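Local coordinates for centrosomal protein of 104 kDa (Homo sapiens, PDB 5LPH) that is required for ciliogenesis and for the structural integrity of the ciliary tip, this piece being its tubulin-binding TOG domain built of HEAT repeats, at residues P180-L183 against V184-L187; S191-H194 against L195-Q199; N221-K224 against F225-A229; A161-I164 against Q165-A168; R238-A241 against V242-I245. One frame throughout, in Å; residues are numbered along the deposited sequence.

Contact 1: residues P180-L183 against V184-L187; sequences PSYL and VQPL
V184, Q185 and L183 carry this turn, in which helix 178-183 gives way to loop. V184 is the first residue to leave helical torsions, and its N still reaches back to P180 O at 3.2 Å, a weak bond because the N-H...O angle is just 135°. The valine branches straddle that same carbonyl oxygen: CG1 and CG2 each lie 3.6 Å from P180 O. With chi1 at -58°, CG1 is anti to the carbonyl carbon, which leaves CG2 between the backbone N and C and 3.7 Å from S181 O. One residue on, Q185 N makes a weak 3.4 Å bond to Y182 O. The extended Q185 side chain brings OE1 to the edge of the Y182 ring, and a water donates both to Y182 O and, weakly, to Q185 OE1. With alanine in place of V184 both methyls are gone, and a gap is likely to open between P180 O and the neighbouring F217 and N221. L183 packs on L202 and L206, though its CB stays 3.4 Å from V184 N. The helix end is thus packed between helices: Y182 lies on helix 131-147, L183 and V184 on helix 193-210, and V184 also on helix 219-229.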
loop_
_atom_site.group_PDB
_atom_site.type_symbol
_atom_site.label_atom_id
_atom_site.label_comp_id
_atom_site.label_asym_id
_atom_site.label_seq_id
_atom_site.Cartn_x
_atom_site.Cartn_y
_atom_site.Cartn_z
ATOM N N PRO A 180 0.029 -1.828 7.998
ATOM C CA PRO A 180 0.933 -2.867 8.501
ATOM C C PRO A 180 0.499 -4.299 8.182
ATOM O O PRO A 180 1.345 -5.144 7.912
ATOM C CB PRO A 180 0.937 -2.609 10.006
ATOM C CG PRO A 180 0.818 -1.127 10.091
ATOM C CD PRO A 180 -0.156 -0.761 9.002
ATOM N N SER A 181 -0.805 -4.553 8.184
ATOM C CA SER A 181 -1.339 -5.875 7.866
ATOM C C SER A 181 -1.088 -6.333 6.424
ATOM O O SER A 181 -0.979 -7.529 6.179
ATOM C CB SER A 181 -2.834 -5.922 8.184
ATOM O OG SER A 181 -3.392 -7.162 7.803
ATOM N N TYR A 182 -1.016 -5.395 5.480
ATOM C CA TYR A 182 -0.625 -5.714 4.098
ATOM C C TYR A 182 0.861 -6.013 3.978
ATOM O O TYR A 182 1.254 -6.862 3.180
ATOM C CB TYR A 182 -0.981 -4.581 3.129
ATOM C CG TYR A 182 -2.459 -4.435 2.936
ATOM C CD1 TYR A 182 -3.197 -5.425 2.287
ATOM C CD2 TYR A 182 -3.136 -3.319 3.417
ATOM C CE1 TYR A 182 -4.565 -5.300 2.118
ATOM C CE2 TYR A 182 -4.502 -3.193 3.257
ATOM C CZ TYR A 182 -5.208 -4.178 2.605
ATOM O OH TYR A 182 -6.555 -4.015 2.445
ATOM N N LEU A 183 1.677 -5.313 4.765
ATOM C CA LEU A 183 3.133 -5.439 4.685
ATOM C C LEU A 183 3.689 -6.720 5.306
ATOM O O LEU A 183 4.812 -7.109 4.985
ATOM C CB LEU A 183 3.810 -4.219 5.317
ATOM C CG LEU A 183 3.472 -2.865 4.683
ATOM C CD1 LEU A 183 4.051 -1.730 5.506
ATOM C CD2 LEU A 183 3.972 -2.793 3.247
ATOM N N VAL A 184 2.914 -7.368 6.180
ATOM C CA VAL A 184 3.311 -8.661 6.781
ATOM C C VAL A 184 2.683 -9.885 6.090
ATOM O O VAL A 184 2.853 -11.006 6.561
ATOM C CB VAL A 184 3.044 -8.716 8.314
ATOM C CG1 VAL A 184 3.778 -7.586 9.022
ATOM C CG2 VAL A 184 1.555 -8.691 8.656
ATOM N N GLN A 185 1.969 -9.678 4.984
ATOM C CA GLN A 185 1.385 -10.780 4.225
ATOM C C GLN A 185 2.530 -11.526 3.548
ATOM O O GLN A 185 3.427 -10.889 2.990
ATOM C CB GLN A 185 0.376 -10.269 3.174
ATOM C CG GLN A 185 -0.597 -11.335 2.695
ATOM C CD GLN A 185 -1.615 -10.819 1.701
ATOM O OE1 GLN A 185 -2.038 -9.661 1.762
ATOM N NE2 GLN A 185 -2.032 -11.689 0.785
ATOM N N PRO A 186 2.516 -12.873 3.586
ATOM C CA PRO A 186 3.720 -13.572 3.136
ATOM C C PRO A 186 4.033 -13.378 1.648
ATOM O O PRO A 186 3.125 -13.217 0.831
ATOM C CB PRO A 186 3.418 -15.051 3.436
ATOM C CG PRO A 186 2.104 -15.086 4.142
ATOM C CD PRO A 186 1.402 -13.810 3.812
ATOM N N LEU A 187 5.322 -13.388 1.323
ATOM C CA LEU A 187 5.786 -13.235 -0.051
ATOM C C LEU A 187 5.447 -14.494 -0.833
ATOM O O LEU A 187 5.725 -15.602 -0.376
ATOM C CB LEU A 187 7.296 -12.976 -0.089
ATOM C CG LEU A 187 7.732 -11.662 0.580
ATOM C CD1 LEU A 187 9.236 -11.569 0.808
ATOM C CD2 LEU A 187 7.242 -10.466 -0.220
HETATM O O HOH W 1 0.129 -8.141 0.425
#

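Contact 2: residues S191-H194 against L195-Q199; sequences SSVH and LAMSQ
Between S192 and L195 the chain passes from loop into helix 193-210, and the i to i+4 bonds start at once: A196 N to S192 O at 3.2 Å, then M197 N to V193 O and S198 N to H194 O, each with a C=O...N angle of 152°. S192 is the N-cap. Its chi1 of 86° sets OG between the backbone N and the carbonyl carbon, from where it accepts L195 N at 3.1 Å with an N-H...O angle of 165°. L195 CB comes within 3.4 Å of the same OG, so the hydroxyl is approached by both the amide and the first carbon of one residue. On another flank of the first turn, V193 CG1 meets the selenomethionine methyl, M197 CE, at 4.2 Å; the M197 chain bends at chi2 and chi3, folding CE back over the turn to 3.9 Å from V193 O. Farther out M197 packs on V237 and T240 of helix 235-252. S198 OG is hydrogen-bonded to T149 O and lies 3.1 Å from H194 O. Before the cap, S191 OG is held by K188 O and H232 NE2. A serine N-cap whose OG accepts the N-H three residues on is a classic helix start, and here it opens a long helix of the HEAT-type alpha solenoid of the TOG domain.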
loop_
_atom_site.group_PDB
_atom_site.type_symbol
_atom_site.label_atom_id
_atom_site.label_comp_id
_atom_site.label_asym_id
_atom_site.label_seq_id
_atom_site.Cartn_x
_atom_site.Cartn_y
_atom_site.Cartn_z
ATOM N N SER A 191 6.858 -14.493 -6.723
ATOM C CA SER A 191 6.924 -13.031 -6.642
ATOM C C SER A 191 8.224 -12.517 -7.243
ATOM O O SER A 191 9.265 -13.194 -7.169
ATOM C CB SER A 191 6.801 -12.547 -5.192
ATOM O OG SER A 191 7.902 -12.961 -4.400
ATOM N N SER A 192 8.143 -11.329 -7.845
ATOM C CA SER A 192 9.299 -10.714 -8.498
ATOM C C SER A 192 10.297 -10.229 -7.451
ATOM O O SER A 192 9.960 -10.034 -6.269
ATOM C CB SER A 192 8.883 -9.567 -9.440
ATOM O OG SER A 192 8.767 -8.347 -8.733
ATOM N N VAL A 193 11.522 -10.021 -7.918
ATOM C CA VAL A 193 12.625 -9.532 -7.087
ATOM C C VAL A 193 12.314 -8.123 -6.553
ATOM O O VAL A 193 12.525 -7.846 -5.371
ATOM C CB VAL A 193 13.962 -9.521 -7.870
ATOM C CG1 VAL A 193 15.091 -8.937 -7.032
ATOM C CG2 VAL A 193 14.344 -10.927 -8.314
ATOM N N HIS A 194 11.781 -7.256 -7.419
ATOM C CA HIS A 194 11.450 -5.873 -7.047
ATOM C C HIS A 194 10.315 -5.779 -6.030
ATOM O O HIS A 194 10.390 -4.996 -5.088
ATOM C CB HIS A 194 11.076 -5.043 -8.287
ATOM C CG HIS A 194 12.207 -4.838 -9.248
ATOM N ND1 HIS A 194 13.464 -4.435 -8.847
ATOM C CD2 HIS A 194 12.262 -4.957 -10.597
ATOM C CE1 HIS A 194 14.247 -4.330 -9.905
ATOM N NE2 HIS A 194 13.542 -4.639 -10.979
ATOM N N LEU A 195 9.264 -6.568 -6.239
ATOM C CA LEU A 195 8.090 -6.571 -5.361
ATOM C C LEU A 195 8.452 -7.000 -3.940
ATOM O O LEU A 195 8.081 -6.339 -2.971
ATOM C CB LEU A 195 7.016 -7.504 -5.928
ATOM C CG LEU A 195 5.639 -7.494 -5.260
ATOM C CD1 LEU A 195 4.917 -6.181 -5.511
ATOM C CD2 LEU A 195 4.807 -8.661 -5.771
ATOM N N ALA A 196 9.190 -8.103 -3.839
ATOM C CA ALA A 196 9.647 -8.637 -2.550
ATOM C C ALA A 196 10.550 -7.661 -1.783
ATOM O O ALA A 196 10.353 -7.453 -0.579
ATOM C CB ALA A 196 10.363 -9.963 -2.760
HETATM N N MSE A 197 11.522 -7.070 -2.486
HETATM C CA MSE A 197 12.481 -6.103 -1.881
HETATM C C MSE A 197 11.769 -4.860 -1.412
HETATM O O MSE A 197 12.083 -4.347 -0.338
HETATM C CB MSE A 197 13.687 -5.752 -2.784
HETATM C CG MSE A 197 15.077 -5.799 -2.107
HETATM SE SE MSE A 197 15.400 -7.508 -1.169
HETATM C CE MSE A 197 15.429 -8.542 -2.848
ATOM N N SER A 198 10.785 -4.388 -2.184
ATOM C CA SER A 198 10.006 -3.203 -1.807
ATOM C C SER A 198 9.153 -3.439 -0.562
ATOM O O SER A 198 9.098 -2.583 0.312
ATOM C CB SER A 198 9.112 -2.730 -2.959
ATOM O OG SER A 198 9.876 -2.178 -4.024
ATOM N N GLN A 199 8.491 -4.590 -0.491
ATOM C CA GLN A 199 7.669 -4.937 0.673
ATOM C C GLN A 199 8.516 -5.017 1.952
ATOM O O GLN A 199 8.123 -4.516 3.002
ATOM C CB GLN A 199 6.928 -6.257 0.443
ATOM C CG GLN A 199 5.936 -6.587 1.551
ATOM C CD GLN A 199 5.033 -7.771 1.246
ATOM O OE1 GLN A 199 4.816 -8.133 0.092
ATOM N NE2 GLN A 199 4.491 -8.376 2.295
#

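Contact 3: residues N221-K224 against F225-A229; sequences NVMK and FSVSA
F225 and S226 fold back onto N221 and V222 in the first helix of the curated second HEAT repeat, 219-229, where the i to i+4 ladder runs unbroken from N221 to A229. F225 comes first: its N bonds N221 O at 3.1 Å, and its CB lies against N221 O and V222 O. With CG anti to the backbone N (chi1 175°), the ring is carried away from this turn and its end is taken up by Q199, M200 and L203 of helix 193-210; V222 O sits near the plane of the ring at its edge. S226 is gripped twice by one acceptor, since V222 O takes the backbone N at 2.9 Å and the hydroxyl OG at 3.0 Å, the two donors arriving from opposite faces of the carbonyl plane. The OG approach is 37° out of that plane, and the hydroxyl thereby finds a partner within its own helix although the residue is buried against I244 and I245. Replacing the serine by an alanine removes OG, which is likely to leave V222 O with one donor fewer and to thin the contact with I244. V227 N bonds M223 O almost straight, at 170°. M223, which also packs on Y259, crosses V227 obliquely: the selenomethionine methyl CE rests 3.9 Å from V227 CG2, and that same CG2 touches M223 O at 3.3 Å. S228 N bonds K224 O at a longer 3.3 Å, and A229 N continues the series to F225 O at 3.0 Å.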
loop_
_atom_site.group_PDB
_atom_site.type_symbol
_atom_site.label_atom_id
_atom_site.label_comp_id
_atom_site.label_asym_id
_atom_site.label_seq_id
_atom_site.Cartn_x
_atom_site.Cartn_y
_atom_site.Cartn_z
ATOM N N ASN A 221 3.006 -11.494 13.906
ATOM C CA ASN A 221 2.925 -11.363 12.426
ATOM C C ASN A 221 4.250 -10.969 11.742
ATOM O O ASN A 221 4.532 -11.418 10.631
ATOM C CB ASN A 221 1.735 -10.487 11.966
ATOM C CG ASN A 221 1.799 -9.049 12.461
ATOM O OD1 ASN A 221 2.867 -8.505 12.739
ATOM N ND2 ASN A 221 0.635 -8.423 12.573
ATOM N N VAL A 222 5.079 -10.179 12.418
ATOM C CA VAL A 222 6.415 -9.822 11.894
ATOM C C VAL A 222 7.339 -11.049 11.762
ATOM O O VAL A 222 7.979 -11.251 10.725
ATOM C CB VAL A 222 7.083 -8.730 12.771
ATOM C CG1 VAL A 222 8.554 -8.536 12.420
ATOM C CG2 VAL A 222 6.334 -7.405 12.669
HETATM N N MSE A 223 7.416 -11.853 12.820
HETATM C CA MSE A 223 8.298 -13.040 12.843
HETATM C C MSE A 223 7.785 -14.120 11.932
HETATM O O MSE A 223 8.564 -14.764 11.230
HETATM C CB MSE A 223 8.431 -13.592 14.268
HETATM C CG MSE A 223 9.197 -12.648 15.201
HETATM SE SE MSE A 223 11.074 -12.376 14.655
HETATM C CE MSE A 223 11.570 -14.233 14.218
ATOM N N LYS A 224 6.468 -14.332 11.952
ATOM C CA LYS A 224 5.781 -15.239 11.019
ATOM C C LYS A 224 6.173 -14.915 9.573
ATOM O O LYS A 224 6.518 -15.815 8.819
ATOM C CB LYS A 224 4.262 -15.127 11.236
ATOM C CG LYS A 224 3.293 -15.881 10.322
ATOM C CD LYS A 224 3.757 -17.149 9.652
ATOM C CE LYS A 224 2.594 -17.886 8.994
ATOM N NZ LYS A 224 3.056 -18.834 7.944
ATOM N N PHE A 225 6.144 -13.629 9.215
ATOM C CA PHE A 225 6.567 -13.156 7.878
ATOM C C PHE A 225 8.055 -13.385 7.599
ATOM O O PHE A 225 8.427 -13.925 6.549
ATOM C CB PHE A 225 6.231 -11.654 7.716
ATOM C CG PHE A 225 6.738 -11.037 6.433
ATOM C CD1 PHE A 225 6.054 -11.232 5.241
ATOM C CD2 PHE A 225 7.897 -10.255 6.414
ATOM C CE1 PHE A 225 6.519 -10.670 4.056
ATOM C CE2 PHE A 225 8.364 -9.693 5.234
ATOM C CZ PHE A 225 7.673 -9.898 4.053
ATOM N N SER A 226 8.896 -12.971 8.543
ATOM C CA SER A 226 10.350 -13.040 8.355
ATOM C C SER A 226 10.871 -14.471 8.224
ATOM O O SER A 226 11.680 -14.762 7.334
ATOM C CB SER A 226 11.058 -12.341 9.510
ATOM O OG SER A 226 10.715 -10.966 9.552
ATOM N N VAL A 227 10.397 -15.359 9.103
ATOM C CA VAL A 227 10.788 -16.780 9.077
ATOM C C VAL A 227 10.329 -17.451 7.772
ATOM O O VAL A 227 11.056 -18.262 7.205
ATOM C CB VAL A 227 10.276 -17.550 10.334
ATOM C CG1 VAL A 227 10.483 -19.060 10.203
ATOM C CG2 VAL A 227 10.969 -17.043 11.597
ATOM N N SER A 228 9.131 -17.113 7.303
ATOM C CA SER A 228 8.637 -17.600 6.008
ATOM C C SER A 228 9.511 -17.139 4.828
ATOM O O SER A 228 9.746 -17.897 3.888
ATOM C CB SER A 228 7.194 -17.145 5.787
ATOM O OG SER A 228 6.666 -17.720 4.602
ATOM N N ALA A 229 9.997 -15.899 4.898
ATOM C CA ALA A 229 10.879 -15.329 3.869
ATOM C C ALA A 229 12.251 -16.016 3.764
ATOM O O ALA A 229 12.887 -15.959 2.700
ATOM C CB ALA A 229 11.062 -13.840 4.107
#

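Contact 4: residues A161-I164 against Q165-A168; sequences ANFI and QEMA
F163 and M167, one turn apart on helix 154-169, pack at a slant. F163 extends with CG anti to the backbone N (chi1 -170°), whereas M167 has its CG anti to the carbonyl carbon, and these torsions bring M167 CG and SE to the CE2 corner of the F163 ring. M167 CG lies 3.5 Å from F163 CE2, and SE 3.8 Å from the same atom. The selenium stands 5.0 Å from the ring centroid and 64° off the ring normal, a Met-aromatic contact of oblique geometry. The bend at chi3 swings the M167 methyl back, so that CE too approaches F163 CE2, at 4.1 Å. The polar E166 and Q165 run out extended from the same turn; E166 OE2 forms a salt bridge with K117, and Q165 OE1 accepts from R205. Beneath them the backbone is regular, M167 N bonding F163 O at 2.9 Å and A168 N bonding I164 O at the same length. I164 packs on I142, L145 and L146, while F163 reaches L113 and L116. Apolar residues meet helices 106-126 and 131-147 and polar ones bond to neighbouring helices, as in a helix packed between its neighbours in a HEAT solenoid, here within the first curated repeat.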
loop_
_atom_site.group_PDB
_atom_site.type_symbol
_atom_site.label_atom_id
_atom_site.label_comp_id
_atom_site.label_asym_id
_atom_site.label_seq_id
_atom_site.Cartn_x
_atom_site.Cartn_y
_atom_site.Cartn_z
ATOM N N ALA A 161 6.246 3.608 -3.002
ATOM C CA ALA A 161 6.637 3.258 -1.632
ATOM C C ALA A 161 6.570 4.456 -0.690
ATOM O O ALA A 161 6.026 4.351 0.412
ATOM C CB ALA A 161 8.024 2.637 -1.600
ATOM N N ASN A 162 7.107 5.594 -1.117
ATOM C CA ASN A 162 7.018 6.821 -0.312
ATOM C C ASN A 162 5.569 7.227 -0.006
ATOM O O ASN A 162 5.283 7.664 1.113
ATOM C CB ASN A 162 7.758 7.987 -0.984
ATOM C CG ASN A 162 9.276 7.869 -0.881
ATOM O OD1 ASN A 162 9.814 7.113 -0.069
ATOM N ND2 ASN A 162 9.974 8.649 -1.694
ATOM N N PHE A 163 4.658 7.073 -0.976
ATOM C CA PHE A 163 3.243 7.400 -0.744
ATOM C C PHE A 163 2.593 6.477 0.293
ATOM O O PHE A 163 1.799 6.939 1.109
ATOM C CB PHE A 163 2.415 7.376 -2.036
ATOM C CG PHE A 163 1.013 7.932 -1.864
ATOM C CD1 PHE A 163 0.764 9.300 -1.956
ATOM C CD2 PHE A 163 -0.052 7.091 -1.572
ATOM C CE1 PHE A 163 -0.522 9.805 -1.780
ATOM C CE2 PHE A 163 -1.338 7.588 -1.396
ATOM C CZ PHE A 163 -1.578 8.947 -1.495
ATOM N N ILE A 164 2.925 5.187 0.249
ATOM C CA ILE A 164 2.404 4.202 1.207
ATOM C C ILE A 164 2.864 4.552 2.629
ATOM O O ILE A 164 2.072 4.533 3.575
ATOM C CB ILE A 164 2.829 2.761 0.831
ATOM C CG1 ILE A 164 2.172 2.348 -0.492
ATOM C CG2 ILE A 164 2.447 1.769 1.933
ATOM C CD1 ILE A 164 2.645 1.028 -1.067
ATOM N N GLN A 165 4.142 4.900 2.750
ATOM C CA GLN A 165 4.738 5.367 4.008
ATOM C C GLN A 165 4.070 6.657 4.513
ATOM O O GLN A 165 3.771 6.783 5.699
ATOM C CB GLN A 165 6.243 5.535 3.812
ATOM C CG GLN A 165 7.142 5.279 5.010
ATOM C CD GLN A 165 8.613 5.427 4.649
ATOM O OE1 GLN A 165 9.058 4.952 3.594
ATOM N NE2 GLN A 165 9.379 6.072 5.521
ATOM N N GLU A 166 3.799 7.581 3.593
ATOM C CA GLU A 166 3.093 8.832 3.888
ATOM C C GLU A 166 1.676 8.586 4.435
ATOM O O GLU A 166 1.280 9.207 5.424
ATOM C CB GLU A 166 3.025 9.696 2.623
ATOM C CG GLU A 166 2.881 11.187 2.864
ATOM C CD GLU A 166 2.875 11.992 1.573
ATOM O OE1 GLU A 166 3.572 11.602 0.600
ATOM O OE2 GLU A 166 2.167 13.025 1.533
HETATM N N MSE A 167 0.925 7.684 3.801
HETATM C CA MSE A 167 -0.441 7.356 4.244
HETATM C C MSE A 167 -0.432 6.601 5.548
HETATM O O MSE A 167 -1.252 6.882 6.419
HETATM C CB MSE A 167 -1.248 6.501 3.258
HETATM C CG MSE A 167 -1.825 7.142 2.011
HETATM SE SE MSE A 167 -3.246 5.896 1.398
HETATM C CE MSE A 167 -2.168 4.311 0.927
ATOM N N ALA A 168 0.491 5.651 5.705
ATOM C CA ALA A 168 0.613 4.879 6.948
ATOM C C ALA A 168 0.802 5.741 8.207
ATOM O O ALA A 168 0.424 5.314 9.307
ATOM C CB ALA A 168 1.741 3.864 6.836
#

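Contact 5: residues R238-A241 against V242-I245; sequences RETA and VRII
From R238 to I245 the backbone is regular alpha helix, with four successive i to i+4 bonds of 3.0 to 3.3 Å joining the two segments: V242 N to R238 O, R243 N to E239 O, I244 N to T240 O and I245 N to A241 O. Their donors are tilted 18° to 26° from the carbonyl planes. Across this frame T240 and R243 meet on one flank of the helix, where T240 also packs on M197 and M200. T240 places its methyl CG2 anti to the backbone N (chi1 -43° for OG1), and that methyl comes 3.7 Å from R243 NH1, obliquely to the guanidinium. R243 gets there through a bend at chi3 that turns its end back along the helix, its CG passing 3.6 Å from E239 O. The threonine hydroxyl is engaged separately, bonding E236 O. On the buried side I245 CG1 lies 3.3 Å from A241 O, while V242 CG2 lies against R238 O. A241, small and buried, abuts A229 and M200. E239 and R243 carry opposite charges 6.6 Å apart between OE2 and NE, so any attraction between them is probably weak. T240 gives its methyl to R243 NH1 in a plain van der Waals contact; the turn is held by its backbone bonds, while its apolar side chains pack on S226 of helix 219-229 and I276 of helix 271-283.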
loop_
_atom_site.group_PDB
_atom_site.type_symbol
_atom_site.label_atom_id
_atom_site.label_comp_id
_atom_site.label_asym_id
_atom_site.label_seq_id
_atom_site.Cartn_x
_atom_site.Cartn_y
_atom_site.Cartn_z
ATOM N N ARG A 238 16.205 -13.639 1.283
ATOM C CA ARG A 238 16.595 -14.415 2.466
ATOM C C ARG A 238 17.541 -13.616 3.359
ATOM O O ARG A 238 17.375 -13.597 4.578
ATOM C CB ARG A 238 17.267 -15.725 2.059
ATOM C CG ARG A 238 16.369 -16.693 1.302
ATOM C CD ARG A 238 16.960 -18.094 1.302
ATOM N NE ARG A 238 18.264 -18.173 0.643
ATOM C CZ ARG A 238 18.466 -18.290 -0.671
ATOM N NH1 ARG A 238 17.453 -18.327 -1.534
ATOM N NH2 ARG A 238 19.710 -18.360 -1.136
ATOM N N GLU A 239 18.511 -12.943 2.742
ATOM C CA GLU A 239 19.481 -12.126 3.474
ATOM C C GLU A 239 18.823 -10.973 4.255
ATOM O O GLU A 239 19.252 -10.658 5.362
ATOM C CB GLU A 239 20.562 -11.588 2.526
ATOM C CG GLU A 239 21.770 -10.969 3.226
ATOM C CD GLU A 239 22.794 -10.379 2.262
ATOM O OE1 GLU A 239 22.559 -10.368 1.034
ATOM O OE2 GLU A 239 23.849 -9.911 2.740
ATOM N N THR A 240 17.796 -10.346 3.683
ATOM C CA THR A 240 17.078 -9.255 4.366
ATOM C C THR A 240 16.226 -9.786 5.531
ATOM O O THR A 240 16.073 -9.117 6.555
ATOM C CB THR A 240 16.177 -8.440 3.404
ATOM O OG1 THR A 240 16.865 -8.180 2.174
ATOM C CG2 THR A 240 15.751 -7.105 4.044
ATOM N N ALA A 241 15.664 -10.982 5.372
ATOM C CA ALA A 241 14.925 -11.646 6.463
ATOM C C ALA A 241 15.810 -11.858 7.695
ATOM O O ALA A 241 15.375 -11.618 8.833
ATOM C CB ALA A 241 14.357 -12.973 5.993
ATOM N N VAL A 242 17.051 -12.285 7.454
ATOM C CA VAL A 242 18.049 -12.438 8.516
ATOM C C VAL A 242 18.224 -11.106 9.250
ATOM O O VAL A 242 18.130 -11.060 10.475
ATOM C CB VAL A 242 19.401 -12.963 7.961
ATOM C CG1 VAL A 242 20.523 -12.840 8.988
ATOM C CG2 VAL A 242 19.267 -14.409 7.491
ATOM N N ARG A 243 18.447 -10.030 8.492
ATOM C CA ARG A 243 18.628 -8.681 9.059
ATOM C C ARG A 243 17.455 -8.195 9.927
ATOM O O ARG A 243 17.678 -7.548 10.950
ATOM C CB ARG A 243 18.916 -7.657 7.951
ATOM C CG ARG A 243 20.296 -7.794 7.308
ATOM C CD ARG A 243 20.424 -6.978 6.030
ATOM N NE ARG A 243 20.367 -5.532 6.289
ATOM C CZ ARG A 243 19.580 -4.675 5.634
ATOM N NH1 ARG A 243 18.776 -5.094 4.660
ATOM N NH2 ARG A 243 19.600 -3.382 5.949
ATOM N N ILE A 244 16.222 -8.511 9.527
ATOM C CA ILE A 244 15.024 -8.146 10.313
ATOM C C ILE A 244 14.912 -8.975 11.593
ATOM O O ILE A 244 14.576 -8.439 12.653
ATOM C CB ILE A 244 13.716 -8.271 9.497
ATOM C CG1 ILE A 244 13.739 -7.276 8.333
ATOM C CG2 ILE A 244 12.492 -8.011 10.382
ATOM C CD1 ILE A 244 12.544 -7.355 7.408
ATOM N N ILE A 245 15.198 -10.272 11.494
ATOM C CA ILE A 245 15.191 -11.158 12.667
ATOM C C ILE A 245 16.206 -10.682 13.721
ATOM O O ILE A 245 15.879 -10.649 14.913
ATOM C CB ILE A 245 15.443 -12.638 12.270
ATOM C CG1 ILE A 245 14.237 -13.181 11.494
ATOM C CG2 ILE A 245 15.684 -13.512 13.499
ATOM C CD1 ILE A 245 14.549 -14.382 10.631
#

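From the N terminus, contact 4 comes first, on helix 154-169; contacts 1, 2, 3 and 5 follow in series, so none nests or crosses, and each spans one local turn and closes no long loop. Contact 1 ends helix 178-183, and contact 2 starts helix 193-210; Q199 NE2 joins them by probable hydrogen bonds to L183 O and Q185 O. F225 of contact 3 packs on Q185 of contact 1 and on Q199. Contacts 3 and 5 lie on the paired helices 219-229 and 235-252, where S226 O touches A241 CB, and M197 SE meets T240 OG1 between contacts 2 and 5. Contact 4 touches none of them: its nearest atoms lie about 5 Å from contact 1.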